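Local coordinates for protein proteasome accessory factor B/C (PafBC) (Paenarthrobacter aurescens, PDB 6SJ9) that regulates transcription in the bacterial response to DNA damage, probably by binding DNA through its winged helix-turn-helix regions, at residues P243-T248 with R283-L288; T248-K253 with K300-A305. All coordinates share one frame; numbering follows the deposited sequence.

Contact 1 (P243-T248 with R283-L288)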
loop_
_atom_site.group_PDB
_atom_site.type_symbol
_atom_site.label_atom_id
_atom_site.label_comp_id
_atom_site.label_asym_id
_atom_site.label_seq_id
_atom_site.Cartn_x
_atom_site.Cartn_y
_atom_site.Cartn_z
ATOM N N PRO A 243 23.454 -11.707 -4.133
ATOM C CA PRO A 243 23.449 -12.381 -5.440
ATOM C C PRO A 243 22.026 -12.730 -5.862
ATOM O O PRO A 243 21.228 -13.214 -5.051
ATOM C CB PRO A 243 24.299 -13.635 -5.196
ATOM C CG PRO A 243 24.208 -13.870 -3.711
ATOM C CD PRO A 243 24.135 -12.504 -3.098
ATOM N N VAL A 244 21.689 -12.430 -7.120
ATOM C CA VAL A 244 20.416 -12.831 -7.725
ATOM C C VAL A 244 20.395 -14.327 -8.040
ATOM O O VAL A 244 21.020 -14.779 -9.003
ATOM C CB VAL A 244 20.110 -11.982 -8.963
ATOM C CG1 VAL A 244 19.756 -10.580 -8.525
ATOM C CG2 VAL A 244 21.322 -11.924 -9.835
ATOM N N ARG A 245 19.694 -15.107 -7.222
ATOM C CA ARG A 245 19.564 -16.558 -7.352
ATOM C C ARG A 245 18.294 -16.921 -8.129
ATOM O O ARG A 245 17.443 -16.073 -8.385
ATOM C CB ARG A 245 19.584 -17.215 -5.965
ATOM C CG ARG A 245 20.938 -17.070 -5.231
ATOM C CD ARG A 245 20.774 -16.788 -3.718
ATOM N NE ARG A 245 20.325 -17.978 -2.999
ATOM C CZ ARG A 245 20.146 -18.047 -1.683
ATOM N NH1 ARG A 245 20.383 -16.988 -0.915
ATOM N NH2 ARG A 245 19.728 -19.181 -1.136
ATOM N N GLN A 246 18.203 -18.189 -8.552
ATOM C CA GLN A 246 17.090 -18.705 -9.352
ATOM C C GLN A 246 16.292 -19.760 -8.602
ATOM O O GLN A 246 16.865 -20.712 -8.065
ATOM C CB GLN A 246 17.574 -19.329 -10.659
ATOM C CG GLN A 246 16.445 -19.881 -11.536
ATOM C CD GLN A 246 16.896 -20.232 -12.970
ATOM O OE1 GLN A 246 17.160 -19.350 -13.795
ATOM N NE2 GLN A 246 16.996 -21.531 -13.253
ATOM N N ALA A 247 14.972 -19.579 -8.563
ATOM C CA ALA A 247 14.037 -20.523 -7.971
ATOM C C ALA A 247 13.308 -21.317 -9.056
ATOM O O ALA A 247 13.033 -20.801 -10.140
ATOM C CB ALA A 247 13.024 -19.776 -7.094
ATOM N N THR A 248 12.979 -22.575 -8.748
ATOM C CA THR A 248 12.225 -23.446 -9.647
ATOM C C THR A 248 10.928 -23.836 -8.944
ATOM O O THR A 248 10.954 -24.425 -7.853
ATOM C CB THR A 248 13.032 -24.681 -10.041
ATOM O OG1 THR A 248 14.326 -24.272 -10.506
ATOM C CG2 THR A 248 12.349 -25.435 -11.174
ATOM N N ARG A 283 16.450 -12.641 -4.576
ATOM C CA ARG A 283 17.694 -12.407 -3.843
ATOM C C ARG A 283 17.629 -12.984 -2.436
ATOM O O ARG A 283 18.488 -13.794 -2.078
ATOM C CB ARG A 283 18.094 -10.919 -3.847
ATOM C CG ARG A 283 18.319 -10.409 -5.275
ATOM C CD ARG A 283 18.681 -8.931 -5.421
ATOM N NE ARG A 283 17.558 -8.007 -5.258
ATOM C CZ ARG A 283 17.421 -6.871 -5.942
ATOM N NH1 ARG A 283 18.310 -6.558 -6.886
ATOM N NH2 ARG A 283 16.376 -6.072 -5.716
ATOM N N ASP A 284 16.640 -12.581 -1.625
ATOM C CA ASP A 284 16.509 -13.056 -0.248
ATOM C C ASP A 284 15.512 -14.199 -0.184
ATOM O O ASP A 284 14.326 -13.991 -0.473
ATOM C CB ASP A 284 16.060 -11.910 0.668
ATOM C CG ASP A 284 15.942 -12.328 2.167
ATOM O OD1 ASP A 284 16.202 -13.501 2.538
ATOM O OD2 ASP A 284 15.649 -11.444 2.995
ATOM N N PRO A 285 15.930 -15.392 0.238
ATOM C CA PRO A 285 14.994 -16.523 0.291
ATOM C C PRO A 285 13.922 -16.395 1.352
ATOM O O PRO A 285 12.864 -17.012 1.190
ATOM C CB PRO A 285 15.899 -17.738 0.557
ATOM C CG PRO A 285 17.162 -17.175 1.054
ATOM C CD PRO A 285 17.311 -15.793 0.519
ATOM N N GLU A 286 14.143 -15.626 2.424
ATOM C CA GLU A 286 13.064 -15.442 3.383
ATOM C C GLU A 286 11.962 -14.610 2.768
ATOM O O GLU A 286 10.782 -14.845 3.029
ATOM C CB GLU A 286 13.554 -14.800 4.682
ATOM C CG GLU A 286 14.383 -15.765 5.463
ATOM C CD GLU A 286 13.577 -16.996 5.806
ATOM O OE1 GLU A 286 12.356 -16.854 6.084
ATOM O OE2 GLU A 286 14.160 -18.108 5.783
ATOM N N GLN A 287 12.329 -13.657 1.923
ATOM C CA GLN A 287 11.322 -12.825 1.290
ATOM C C GLN A 287 10.472 -13.636 0.321
ATOM O O GLN A 287 9.235 -13.553 0.365
ATOM C CB GLN A 287 11.976 -11.658 0.573
ATOM C CG GLN A 287 10.963 -10.606 0.276
ATOM C CD GLN A 287 11.510 -9.512 -0.559
ATOM O OE1 GLN A 287 12.733 -9.368 -0.670
ATOM N NE2 GLN A 287 10.615 -8.677 -1.113
ATOM N N LEU A 288 11.118 -14.445 -0.551
ATOM C CA LEU A 288 10.362 -15.286 -1.479
ATOM C C LEU A 288 9.526 -16.324 -0.741
ATOM O O LEU A 288 8.398 -16.604 -1.139
ATOM C CB LEU A 288 11.297 -15.987 -2.468
ATOM C CG LEU A 288 10.585 -16.765 -3.563
ATOM C CD1 LEU A 288 9.584 -15.834 -4.244
ATOM C CD2 LEU A 288 11.564 -17.317 -4.603
#
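Arg-245 and Pro-285 meet where the first strand of a ferredoxin-like fold, 245-252, passes the start of its second helix, 285-294, within the WCX domain. From CB of Arg-245 the side chain sets out with CG anti to the carbonyl carbon (chi1 -66°), and bends at chi2 and chi3 set CD and NE; the guanidinium beyond them lies against Pro-285, the first residue of the helix. Arg-245 CD comes within 4.1 Å of Arg-283 O. Farther out, Arg-245 CZ lies 4.1 Å from Pro-285 CG, and NH1 approaches Pro-285 CD to 3.6 Å, obliquely to the guanidinium. Arg-245 NH1 also lies 3.9 Å from Arg-283 O, with no hydrogen bond formed, whereas NH2 touches the proline ring at CG and carries the charge pairing, a salt bridge to Glu-306 of helix 305-323. An alanine here would probably leave Glu-306 without this charged mate and open a gap beside the Pro-285 ring.

Asp-284 caps the helix: its OD1 accepts from Glu-286 N at 3.0 Å, the donor lying above the carboxylate plane, while OD2 turns to Arg-208 and Ser-210. On the N-terminal side of Arg-245 the contact is aliphatic, for Val-244 and Arg-283 run side by side in the same direction, Val-244 CG1 resting 3.6 Å from Arg-283 CG. The charged end of Arg-283 continues to a salt bridge with Glu-241. Toward the buried interior, where Phe-282 and Leu-307 also pack, Ala-247 CB meets Leu-288 CD2 at 3.8 Å.

Contact 2 (T248-K253 with K300-A305)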
loop_
_atom_site.group_PDB
_atom_site.type_symbol
_atom_site.label_atom_id
_atom_site.label_comp_id
_atom_site.label_asym_id
_atom_site.label_seq_id
_atom_site.Cartn_x
_atom_site.Cartn_y
_atom_site.Cartn_z
ATOM N N THR A 248 12.979 -22.575 -8.748
ATOM C CA THR A 248 12.225 -23.446 -9.647
ATOM C C THR A 248 10.928 -23.836 -8.944
ATOM O O THR A 248 10.954 -24.425 -7.853
ATOM C CB THR A 248 13.032 -24.681 -10.041
ATOM O OG1 THR A 248 14.326 -24.272 -10.506
ATOM C CG2 THR A 248 12.349 -25.435 -11.174
ATOM N N LEU A 249 9.797 -23.481 -9.555
ATOM C CA LEU A 249 8.500 -23.588 -8.913
ATOM C C LEU A 249 7.534 -24.342 -9.812
ATOM O O LEU A 249 7.540 -24.166 -11.037
ATOM C CB LEU A 249 7.934 -22.200 -8.592
ATOM C CG LEU A 249 8.849 -21.241 -7.833
ATOM C CD1 LEU A 249 8.146 -19.887 -7.683
ATOM C CD2 LEU A 249 9.301 -21.795 -6.470
ATOM N N VAL A 250 6.718 -25.195 -9.198
ATOM C CA VAL A 250 5.566 -25.802 -9.851
ATOM C C VAL A 250 4.324 -25.122 -9.300
ATOM O O VAL A 250 4.088 -25.164 -8.089
ATOM C CB VAL A 250 5.509 -27.319 -9.625
ATOM C CG1 VAL A 250 4.205 -27.844 -10.138
ATOM C CG2 VAL A 250 6.671 -28.007 -10.316
ATOM N N ILE A 251 3.513 -24.550 -10.194
ATOM C CA ILE A 251 2.336 -23.763 -9.846
ATOM C C ILE A 251 1.120 -24.239 -10.636
ATOM O O ILE A 251 1.240 -24.733 -11.759
ATOM C CB ILE A 251 2.554 -22.261 -10.119
ATOM C CG1 ILE A 251 2.815 -22.036 -11.606
ATOM C CG2 ILE A 251 3.724 -21.723 -9.323
ATOM C CD1 ILE A 251 2.942 -20.577 -11.959
ATOM N N ASP A 252 -0.058 -24.112 -10.026
ATOM C CA ASP A 252 -1.311 -24.443 -10.700
ATOM C C ASP A 252 -1.533 -23.521 -11.897
ATOM O O ASP A 252 -1.314 -22.305 -11.819
ATOM C CB ASP A 252 -2.484 -24.308 -9.734
ATOM C CG ASP A 252 -2.406 -25.286 -8.578
ATOM O OD1 ASP A 252 -1.468 -26.112 -8.554
ATOM O OD2 ASP A 252 -3.277 -25.218 -7.686
ATOM N N LYS A 253 -2.012 -24.094 -12.998
ATOM C CA LYS A 253 -2.321 -23.296 -14.177
ATOM C C LYS A 253 -3.396 -22.265 -13.880
ATOM O O LYS A 253 -4.267 -22.470 -13.035
ATOM C CB LYS A 253 -2.778 -24.196 -15.318
ATOM C CG LYS A 253 -1.646 -24.971 -15.941
ATOM C CD LYS A 253 -2.087 -25.724 -17.152
ATOM C CE LYS A 253 -0.903 -26.406 -17.830
ATOM N NZ LYS A 253 -0.270 -25.570 -18.898
ATOM N N LYS A 300 4.496 -25.355 -5.334
ATOM C CA LYS A 300 5.492 -26.188 -4.689
ATOM C C LYS A 300 6.862 -25.700 -5.119
ATOM O O LYS A 300 7.093 -25.479 -6.311
ATOM C CB LYS A 300 5.342 -27.679 -5.072
ATOM C CG LYS A 300 6.430 -28.557 -4.481
ATOM C CD LYS A 300 6.351 -29.971 -5.072
ATOM C CE LYS A 300 7.297 -30.959 -4.404
ATOM N NZ LYS A 300 7.295 -32.302 -5.124
ATOM N N VAL A 301 7.740 -25.463 -4.154
ATOM C CA VAL A 301 9.137 -25.177 -4.456
ATOM C C VAL A 301 9.809 -26.499 -4.814
ATOM O O VAL A 301 9.831 -27.429 -3.998
ATOM C CB VAL A 301 9.848 -24.524 -3.262
ATOM C CG1 VAL A 301 11.329 -24.335 -3.571
ATOM C CG2 VAL A 301 9.210 -23.202 -2.895
ATOM N N THR A 302 10.326 -26.612 -6.040
ATOM C CA THR A 302 11.165 -27.779 -6.286
ATOM C C THR A 302 12.619 -27.503 -5.912
ATOM O O THR A 302 13.310 -28.413 -5.444
ATOM C CB THR A 302 11.049 -28.276 -7.732
ATOM O OG1 THR A 302 11.477 -27.259 -8.639
ATOM C CG2 THR A 302 9.606 -28.682 -8.055
ATOM N N GLY A 303 13.091 -26.271 -6.083
ATOM C CA GLY A 303 14.422 -25.908 -5.667
ATOM C C GLY A 303 14.601 -24.406 -5.652
ATOM O O GLY A 303 13.758 -23.677 -6.171
ATOM N N PRO A 304 15.660 -23.896 -4.997
ATOM C CA PRO A 304 16.711 -24.596 -4.250
ATOM C C PRO A 304 16.235 -24.996 -2.858
ATOM O O PRO A 304 15.256 -24.454 -2.365
ATOM C CB PRO A 304 17.832 -23.563 -4.171
ATOM C CG PRO A 304 17.091 -22.272 -4.073
ATOM C CD PRO A 304 15.877 -22.439 -4.981
ATOM N N ALA A 305 17.000 -25.871 -2.208
ATOM C CA ALA A 305 16.575 -26.466 -0.947
ATOM C C ALA A 305 16.444 -25.440 0.171
ATOM O O ALA A 305 15.618 -25.618 1.061
ATOM C CB ALA A 305 17.542 -27.586 -0.549
#
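Thr-248 faces two residues at once, Thr-302 and Gly-303, in a classic beta bulge that shifts the register of two antiparallel strands by one residue. Its carbonyl oxygen gathers three donors. Thr-302 N gives the firm bond to Thr-248 O, at 2.9 Å, while Gly-303 N reaches the same oxygen more weakly at 3.3 Å. The third is Thr-302 OG1, also a weak donor to Thr-248 O, at 3.0 Å; a chi1 of 61° places OG1 between its own backbone N and carbonyl carbon, on the side where it meets Thr-248 O. Thr-248 N, in turn, makes an almost straight bond to Gly-303 O (2.9 Å, 178° at the hydrogen).

Beyond the bulge the pairing is regular. Val-250 and Lys-300 form a hydrogen-bonded pair, Lys-300 N donating to Val-250 O at 2.8 Å and Val-250 N to Lys-300 O. On their face of the sheet Val-250 CG2 meets Thr-302 CG2 at 3.8 Å, the two side chains crossing at about a right angle. Leu-249 and Val-301, the non-hydrogen-bonded pair between, point to the other face and run side by side, with CD2 of the leucine 3.8 Å from CG2 of the valine.

That face is packed by helices: Leu-249 lies on Leu-259 of helix 257-261, and Val-301 on Leu-307 and Val-311 of helix 305-323. Strand 245-252 is an inner strand, bonded along its other edge to strand 275-282, whereas 299-303 is outermost, its Val-301 N bonded to Tyr-662 OH near the C terminus.

Overall arrangement
Followed from its N-terminal side, this part of the chain runs through 243-248 straight into 248-253, sharing Thr-248 along strand 245-252. It then forms helix 257-261 and the strands 263-268 and 275-282 before returning at 283-288, where contact 1 closes a loop of 34 residues. Helix 285-294 carries it on to strand 299-303, and contact 2 closes a second loop of 46 residues. The segments alternate, making the two loops cross rather than nest. Contact 1 joins inner strand 245-252 to the crossover helix, contact 2 to the sheet's fourth strand. With centres about 12 Å apart they touch directly, Gln-246 O lying 3.7 Å from Pro-304 CD.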